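Local coordinates for protein adenylation domain (PDB 5N9X) that belongs to the ANL superfamily of AMP-binding enzymes and, as an adenylation domain, binds ATP and threonine, at residues D334-I348 with L407-Q419. Numbering follows the deposited sequence.
Sequences DSVIGRPLPGFTHRI and LVSRRAGGDLVYQ. With ATP (adenosine-5'-triphosphate), chain D.
I337 and G338 both turn their amides to the carbonyl of L416, a classic beta bulge where strand 336-340 runs antiparallel to strand 416-419. L416 O thus accepts two N-H groups, from I337 N at 3.0 Å and G338 N at 3.2 Å, while L416 N returns a bond of 2.6 Å to G338 O. Beyond the bulge, Y418 N donates almost straight (171°) to S335 O, 2.8 Å away, and V417 CA adds a CA-H...O contact to the same oxygen. A water bridges D334, S335 and Y418, accepting from S335 N and donating to D334 OD1 and Y418 O; S335 OG is bonded to L288 O. At the other end, D415 OD1 lies over one face of the R339 guanidinium, 3.8 Å from NH2, a long salt bridge of charge alone. G338 has backbone angles that call for glycine: a CB would jam against I337 O. I337 places CG1 between its backbone N and carbonyl carbon (chi1 68°), against L416 CB at 3.5 Å, and leaves CG2 for Y418 CB. The bulged pair carries Y418, which lines the ATP pocket: ATP C2 sits over the centre of one face of its ring, packing it on the adenine, while Y418 OH is hydrogen-bonded to D406 OD1. I348 CD1 reaches L416 CD2 at 3.8 Å. Strand 336-340 lies between strands 321-324 and 416-421, the latter pairing onward with 400-410, while 345-349 pairs with 362-367.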
loop_
_atom_site.group_PDB
_atom_site.type_symbol
_atom_site.label_atom_id
_atom_site.label_comp_id
_atom_site.label_asym_id
_atom_site.label_seq_id
_atom_site.Cartn_x
_atom_site.Cartn_y
_atom_site.Cartn_z
ATOM N N ASP A 334 6.533 -21.418 -0.318
ATOM C CA ASP A 334 7.369 -20.292 0.062
ATOM C C ASP A 334 6.944 -18.977 -0.608
ATOM O O ASP A 334 6.510 -18.943 -1.772
ATOM C CB ASP A 334 8.840 -20.596 -0.247
ATOM C CG ASP A 334 9.547 -21.306 0.911
ATOM O OD1 ASP A 334 9.729 -20.655 1.964
ATOM O OD2 ASP A 334 9.920 -22.497 0.769
ATOM N N SER A 335 7.072 -17.896 0.158
ATOM C CA SER A 335 6.770 -16.548 -0.308
ATOM C C SER A 335 8.008 -15.809 -0.810
ATOM O O SER A 335 8.702 -15.139 -0.033
ATOM C CB SER A 335 6.123 -15.747 0.818
ATOM O OG SER A 335 5.482 -14.599 0.299
ATOM N N VAL A 336 8.284 -15.910 -2.103
ATOM C CA VAL A 336 9.468 -15.250 -2.654
ATOM C C VAL A 336 9.186 -13.780 -2.993
ATOM O O VAL A 336 8.254 -13.473 -3.749
ATOM C CB VAL A 336 9.986 -15.967 -3.908
ATOM C CG1 VAL A 336 11.400 -15.501 -4.239
ATOM C CG2 VAL A 336 9.961 -17.471 -3.691
ATOM N N ILE A 337 9.984 -12.881 -2.411
ATOM C CA ILE A 337 9.851 -11.455 -2.670
ATOM C C ILE A 337 10.982 -11.005 -3.575
ATOM O O ILE A 337 10.960 -9.899 -4.094
ATOM C CB ILE A 337 9.835 -10.604 -1.358
ATOM C CG1 ILE A 337 11.186 -10.635 -0.641
ATOM C CG2 ILE A 337 8.734 -11.068 -0.438
ATOM C CD1 ILE A 337 11.108 -10.235 0.813
ATOM N N GLY A 338 11.973 -11.870 -3.765
ATOM C CA GLY A 338 13.011 -11.628 -4.764
ATOM C C GLY A 338 14.198 -10.790 -4.307
ATOM O O GLY A 338 14.726 -11.021 -3.229
ATOM N N ARG A 339 14.624 -9.832 -5.131
ATOM C CA ARG A 339 15.762 -8.955 -4.808
ATOM C C ARG A 339 15.373 -7.501 -4.573
ATOM O O ARG A 339 14.431 -7.020 -5.171
ATOM C CB ARG A 339 16.804 -8.998 -5.928
ATOM C CG ARG A 339 18.234 -9.170 -5.434
ATOM C CD ARG A 339 19.139 -9.731 -6.514
ATOM N NE ARG A 339 19.382 -11.151 -6.288
ATOM C CZ ARG A 339 18.971 -12.114 -7.111
ATOM N NH1 ARG A 339 18.307 -11.801 -8.219
ATOM N NH2 ARG A 339 19.224 -13.389 -6.832
ATOM N N PRO A 340 16.109 -6.800 -3.707
ATOM C CA PRO A 340 15.919 -5.356 -3.544
ATOM C C PRO A 340 15.954 -4.600 -4.876
ATOM O O PRO A 340 16.712 -4.991 -5.755
ATOM C CB PRO A 340 17.100 -4.960 -2.657
ATOM C CG PRO A 340 17.294 -6.171 -1.776
ATOM C CD PRO A 340 17.027 -7.353 -2.689
ATOM N N LEU A 341 15.141 -3.559 -5.036
ATOM C CA LEU A 341 15.263 -2.696 -6.222
ATOM C C LEU A 341 16.666 -2.121 -6.346
ATOM O O LEU A 341 17.326 -1.890 -5.335
ATOM C CB LEU A 341 14.230 -1.565 -6.197
ATOM C CG LEU A 341 12.801 -2.097 -6.079
ATOM C CD1 LEU A 341 11.758 -0.998 -5.803
ATOM C CD2 LEU A 341 12.446 -2.893 -7.350
ATOM N N PRO A 342 17.133 -1.929 -7.598
ATOM C CA PRO A 342 18.464 -1.387 -7.908
ATOM C C PRO A 342 18.959 -0.296 -6.957
ATOM O O PRO A 342 20.130 -0.325 -6.577
ATOM C CB PRO A 342 18.286 -0.843 -9.332
ATOM C CG PRO A 342 17.372 -1.848 -9.951
ATOM C CD PRO A 342 16.461 -2.389 -8.827
ATOM N N GLY A 343 18.127 0.639 -6.542
ATOM C CA GLY A 343 18.682 1.664 -5.649
ATOM C C GLY A 343 19.191 1.201 -4.274
ATOM O O GLY A 343 20.027 1.859 -3.651
ATOM N N PHE A 344 18.670 0.072 -3.803
ATOM C CA PHE A 344 18.883 -0.394 -2.435
ATOM C C PHE A 344 20.143 -1.175 -2.152
ATOM O O PHE A 344 20.554 -2.039 -2.933
ATOM C CB PHE A 344 17.718 -1.286 -2.007
ATOM C CG PHE A 344 16.429 -0.570 -1.919
ATOM C CD1 PHE A 344 16.108 0.125 -0.760
ATOM C CD2 PHE A 344 15.518 -0.594 -2.977
ATOM C CE1 PHE A 344 14.908 0.800 -0.656
ATOM C CE2 PHE A 344 14.315 0.080 -2.878
ATOM C CZ PHE A 344 14.008 0.776 -1.717
ATOM N N THR A 345 20.717 -0.915 -0.987
ATOM C CA THR A 345 21.561 -1.925 -0.358
ATOM C C THR A 345 20.811 -2.405 0.887
ATOM O O THR A 345 19.946 -1.704 1.409
ATOM C CB THR A 345 22.966 -1.407 -0.008
ATOM O OG1 THR A 345 22.878 -0.463 1.057
ATOM C CG2 THR A 345 23.587 -0.754 -1.193
ATOM N N HIS A 346 21.133 -3.603 1.355
ATOM C CA HIS A 346 20.386 -4.213 2.448
ATOM C C HIS A 346 21.236 -5.110 3.335
ATOM O O HIS A 346 22.360 -5.458 2.993
ATOM C CB HIS A 346 19.216 -5.017 1.881
ATOM C CG HIS A 346 19.628 -6.312 1.246
ATOM N ND1 HIS A 346 20.323 -6.367 0.053
ATOM C CD2 HIS A 346 19.436 -7.598 1.629
ATOM C CE1 HIS A 346 20.539 -7.629 -0.268
ATOM N NE2 HIS A 346 20.014 -8.395 0.670
ATOM N N ARG A 347 20.667 -5.472 4.480
ATOM C CA ARG A 347 21.260 -6.385 5.444
ATOM C C ARG A 347 20.141 -7.324 5.899
ATOM O O ARG A 347 18.972 -6.946 5.889
ATOM C CB ARG A 347 21.861 -5.618 6.645
ATOM C CG ARG A 347 23.235 -4.968 6.418
ATOM C CD ARG A 347 23.835 -4.408 7.726
ATOM N NE ARG A 347 24.398 -5.448 8.604
ATOM C CZ ARG A 347 24.288 -5.484 9.937
ATOM N NH1 ARG A 347 23.637 -4.541 10.596
ATOM N NH2 ARG A 347 24.836 -6.483 10.613
ATOM N N ILE A 348 20.495 -8.543 6.275
ATOM C CA ILE A 348 19.575 -9.442 6.941
ATOM C C ILE A 348 20.195 -9.680 8.302
ATOM O O ILE A 348 21.261 -10.270 8.386
ATOM C CB ILE A 348 19.392 -10.757 6.171
ATOM C CG1 ILE A 348 19.124 -10.457 4.693
ATOM C CG2 ILE A 348 18.272 -11.563 6.767
ATOM C CD1 ILE A 348 19.065 -11.688 3.776
ATOM N N LEU A 407 10.910 -10.242 8.979
ATOM C CA LEU A 407 11.843 -11.372 8.915
ATOM C C LEU A 407 11.903 -11.990 7.515
ATOM O O LEU A 407 10.869 -12.371 6.954
ATOM C CB LEU A 407 11.447 -12.449 9.946
ATOM C CG LEU A 407 11.275 -11.939 11.382
ATOM C CD1 LEU A 407 10.869 -13.039 12.335
ATOM C CD2 LEU A 407 12.557 -11.277 11.862
ATOM N N VAL A 408 13.115 -12.081 6.966
ATOM C CA VAL A 408 13.375 -12.723 5.676
ATOM C C VAL A 408 14.613 -13.638 5.726
ATOM O O VAL A 408 15.404 -13.586 6.681
ATOM C CB VAL A 408 13.601 -11.683 4.546
ATOM C CG1 VAL A 408 12.481 -10.676 4.501
ATOM C CG2 VAL A 408 14.925 -10.972 4.730
ATOM N N SER A 409 14.778 -14.466 4.688
ATOM C CA SER A 409 16.009 -15.248 4.488
ATOM C C SER A 409 16.525 -15.090 3.068
ATOM O O SER A 409 15.745 -14.900 2.137
ATOM C CB SER A 409 15.794 -16.740 4.782
ATOM O OG SER A 409 14.513 -17.166 4.372
ATOM N N ARG A 410 17.842 -15.140 2.909
ATOM C CA ARG A 410 18.428 -15.225 1.582
ATOM C C ARG A 410 18.568 -16.703 1.212
ATOM O O ARG A 410 19.375 -17.412 1.828
ATOM C CB ARG A 410 19.790 -14.534 1.526
ATOM C CG ARG A 410 20.514 -14.783 0.218
ATOM C CD ARG A 410 22.022 -14.587 0.309
ATOM N NE ARG A 410 22.675 -15.393 -0.725
ATOM C CZ ARG A 410 23.552 -14.937 -1.616
ATOM N NH1 ARG A 410 23.922 -13.660 -1.612
ATOM N NH2 ARG A 410 24.067 -15.768 -2.514
ATOM N N ARG A 411 17.768 -17.161 0.243
ATOM C CA ARG A 411 17.826 -18.535 -0.269
ATOM C C ARG A 411 19.004 -18.634 -1.227
ATOM O O ARG A 411 19.437 -17.618 -1.776
ATOM C CB ARG A 411 16.515 -18.938 -0.992
ATOM C CG ARG A 411 16.492 -18.651 -2.528
ATOM C CD ARG A 411 15.091 -18.722 -3.181
ATOM N NE ARG A 411 14.227 -19.727 -2.560
ATOM C CZ ARG A 411 13.052 -20.139 -3.038
ATOM N NH1 ARG A 411 12.577 -19.650 -4.179
ATOM N NH2 ARG A 411 12.357 -21.060 -2.367
ATOM N N ALA A 412 19.520 -19.846 -1.421
ATOM C CA ALA A 412 20.540 -20.092 -2.442
ATOM C C ALA A 412 20.036 -19.582 -3.774
ATOM O O ALA A 412 18.930 -19.927 -4.194
ATOM C CB ALA A 412 20.879 -21.570 -2.535
ATOM N N GLY A 413 20.838 -18.755 -4.435
ATOM C CA GLY A 413 20.412 -18.127 -5.663
ATOM C C GLY A 413 20.256 -16.638 -5.454
ATOM O O GLY A 413 20.163 -15.873 -6.420
ATOM N N GLY A 414 20.213 -16.225 -4.191
ATOM C CA GLY A 414 20.207 -14.812 -3.864
ATOM C C GLY A 414 18.845 -14.149 -3.689
ATOM O O GLY A 414 18.786 -12.945 -3.398
ATOM N N ASP A 415 17.759 -14.909 -3.864
ATOM C CA ASP A 415 16.401 -14.372 -3.667
ATOM C C ASP A 415 16.020 -14.251 -2.208
ATOM O O ASP A 415 16.388 -15.093 -1.389
ATOM C CB ASP A 415 15.338 -15.234 -4.361
ATOM C CG ASP A 415 15.204 -14.925 -5.817
ATOM O OD1 ASP A 415 15.496 -13.778 -6.190
ATOM O OD2 ASP A 415 14.763 -15.804 -6.583
ATOM N N LEU A 416 15.251 -13.220 -1.882
ATOM C CA LEU A 416 14.696 -13.138 -0.546
ATOM C C LEU A 416 13.377 -13.901 -0.464
ATOM O O LEU A 416 12.566 -13.872 -1.383
ATOM C CB LEU A 416 14.517 -11.684 -0.130
ATOM C CG LEU A 416 15.830 -10.917 -0.140
ATOM C CD1 LEU A 416 15.656 -9.510 0.413
ATOM C CD2 LEU A 416 16.853 -11.685 0.679
ATOM N N VAL A 417 13.205 -14.625 0.630
ATOM C CA VAL A 417 11.954 -15.279 0.947
ATOM C C VAL A 417 11.418 -14.622 2.215
ATOM O O VAL A 417 12.161 -14.433 3.176
ATOM C CB VAL A 417 12.133 -16.799 1.157
ATOM C CG1 VAL A 417 10.799 -17.456 1.545
ATOM C CG2 VAL A 417 12.714 -17.442 -0.081
ATOM N N TYR A 418 10.140 -14.255 2.211
ATOM C CA TYR A 418 9.561 -13.519 3.323
ATOM C C TYR A 418 9.042 -14.493 4.375
ATOM O O TYR A 418 8.273 -15.407 4.056
ATOM C CB TYR A 418 8.435 -12.586 2.836
ATOM C CG TYR A 418 7.671 -11.920 3.965
ATOM C CD1 TYR A 418 8.123 -10.732 4.525
ATOM C CD2 TYR A 418 6.507 -12.484 4.472
ATOM C CE1 TYR A 418 7.447 -10.124 5.560
ATOM C CE2 TYR A 418 5.821 -11.889 5.493
ATOM C CZ TYR A 418 6.298 -10.704 6.045
ATOM O OH TYR A 418 5.606 -10.102 7.074
ATOM N N GLN A 419 9.439 -14.280 5.632
ATOM C CA GLN A 419 9.038 -15.184 6.714
ATOM C C GLN A 419 7.873 -14.646 7.541
ATOM O O GLN A 419 6.876 -15.355 7.748
ATOM C CB GLN A 419 10.239 -15.498 7.614
ATOM C CG GLN A 419 11.429 -16.068 6.846
ATOM C CD GLN A 419 11.143 -17.452 6.262
ATOM O OE1 GLN A 419 10.261 -18.177 6.738
ATOM N NE2 GLN A 419 11.898 -17.826 5.231
HETATM P PG ATP D . 3.539 0.447 9.612
HETATM O O1G ATP D . 4.614 -0.527 10.081
HETATM O O2G ATP D . 2.875 1.209 10.717
HETATM O O3G ATP D . 3.983 1.404 8.520
HETATM P PB ATP D . 2.213 -1.224 7.609
HETATM O O1B ATP D . 3.180 -2.394 7.815
HETATM O O2B ATP D . 0.842 -1.472 7.067
HETATM O O3B ATP D . 2.271 -0.455 9.046
HETATM P PA ATP D . 2.953 -0.127 5.172
HETATM O O1A ATP D . 4.246 0.549 4.782
HETATM O O2A ATP D . 1.671 0.305 4.469
HETATM O O3A ATP D . 2.811 -0.008 6.756
HETATM O "O5'" ATP D . 3.046 -1.759 5.120
HETATM C "C5'" ATP D . 4.228 -2.507 4.834
HETATM C "C4'" ATP D . 4.176 -3.866 5.535
HETATM O "O4'" ATP D . 3.439 -4.812 4.775
HETATM C "C3'" ATP D . 5.531 -4.480 5.836
HETATM O "O3'" ATP D . 5.755 -4.320 7.232
HETATM C "C2'" ATP D . 5.407 -5.944 5.497
HETATM O "O2'" ATP D . 5.258 -6.672 6.713
HETATM C "C1'" ATP D . 4.119 -6.073 4.712
HETATM N N9 ATP D . 4.375 -6.407 3.277
HETATM C C8 ATP D . 4.384 -5.519 2.257
HETATM N N7 ATP D . 4.636 -6.104 1.063
HETATM C C5 ATP D . 4.785 -7.418 1.304
HETATM C C6 ATP D . 5.064 -8.607 0.468
HETATM N N6 ATP D . 5.233 -8.477 -0.862
HETATM N N1 ATP D . 5.152 -9.805 1.081
HETATM C C2 ATP D . 5.009 -9.901 2.418
HETATM N N3 ATP D . 4.739 -8.875 3.255
HETATM C C4 ATP D . 4.619 -7.616 2.764
HETATM O O HOH W 1 7.924 -18.205 2.826
#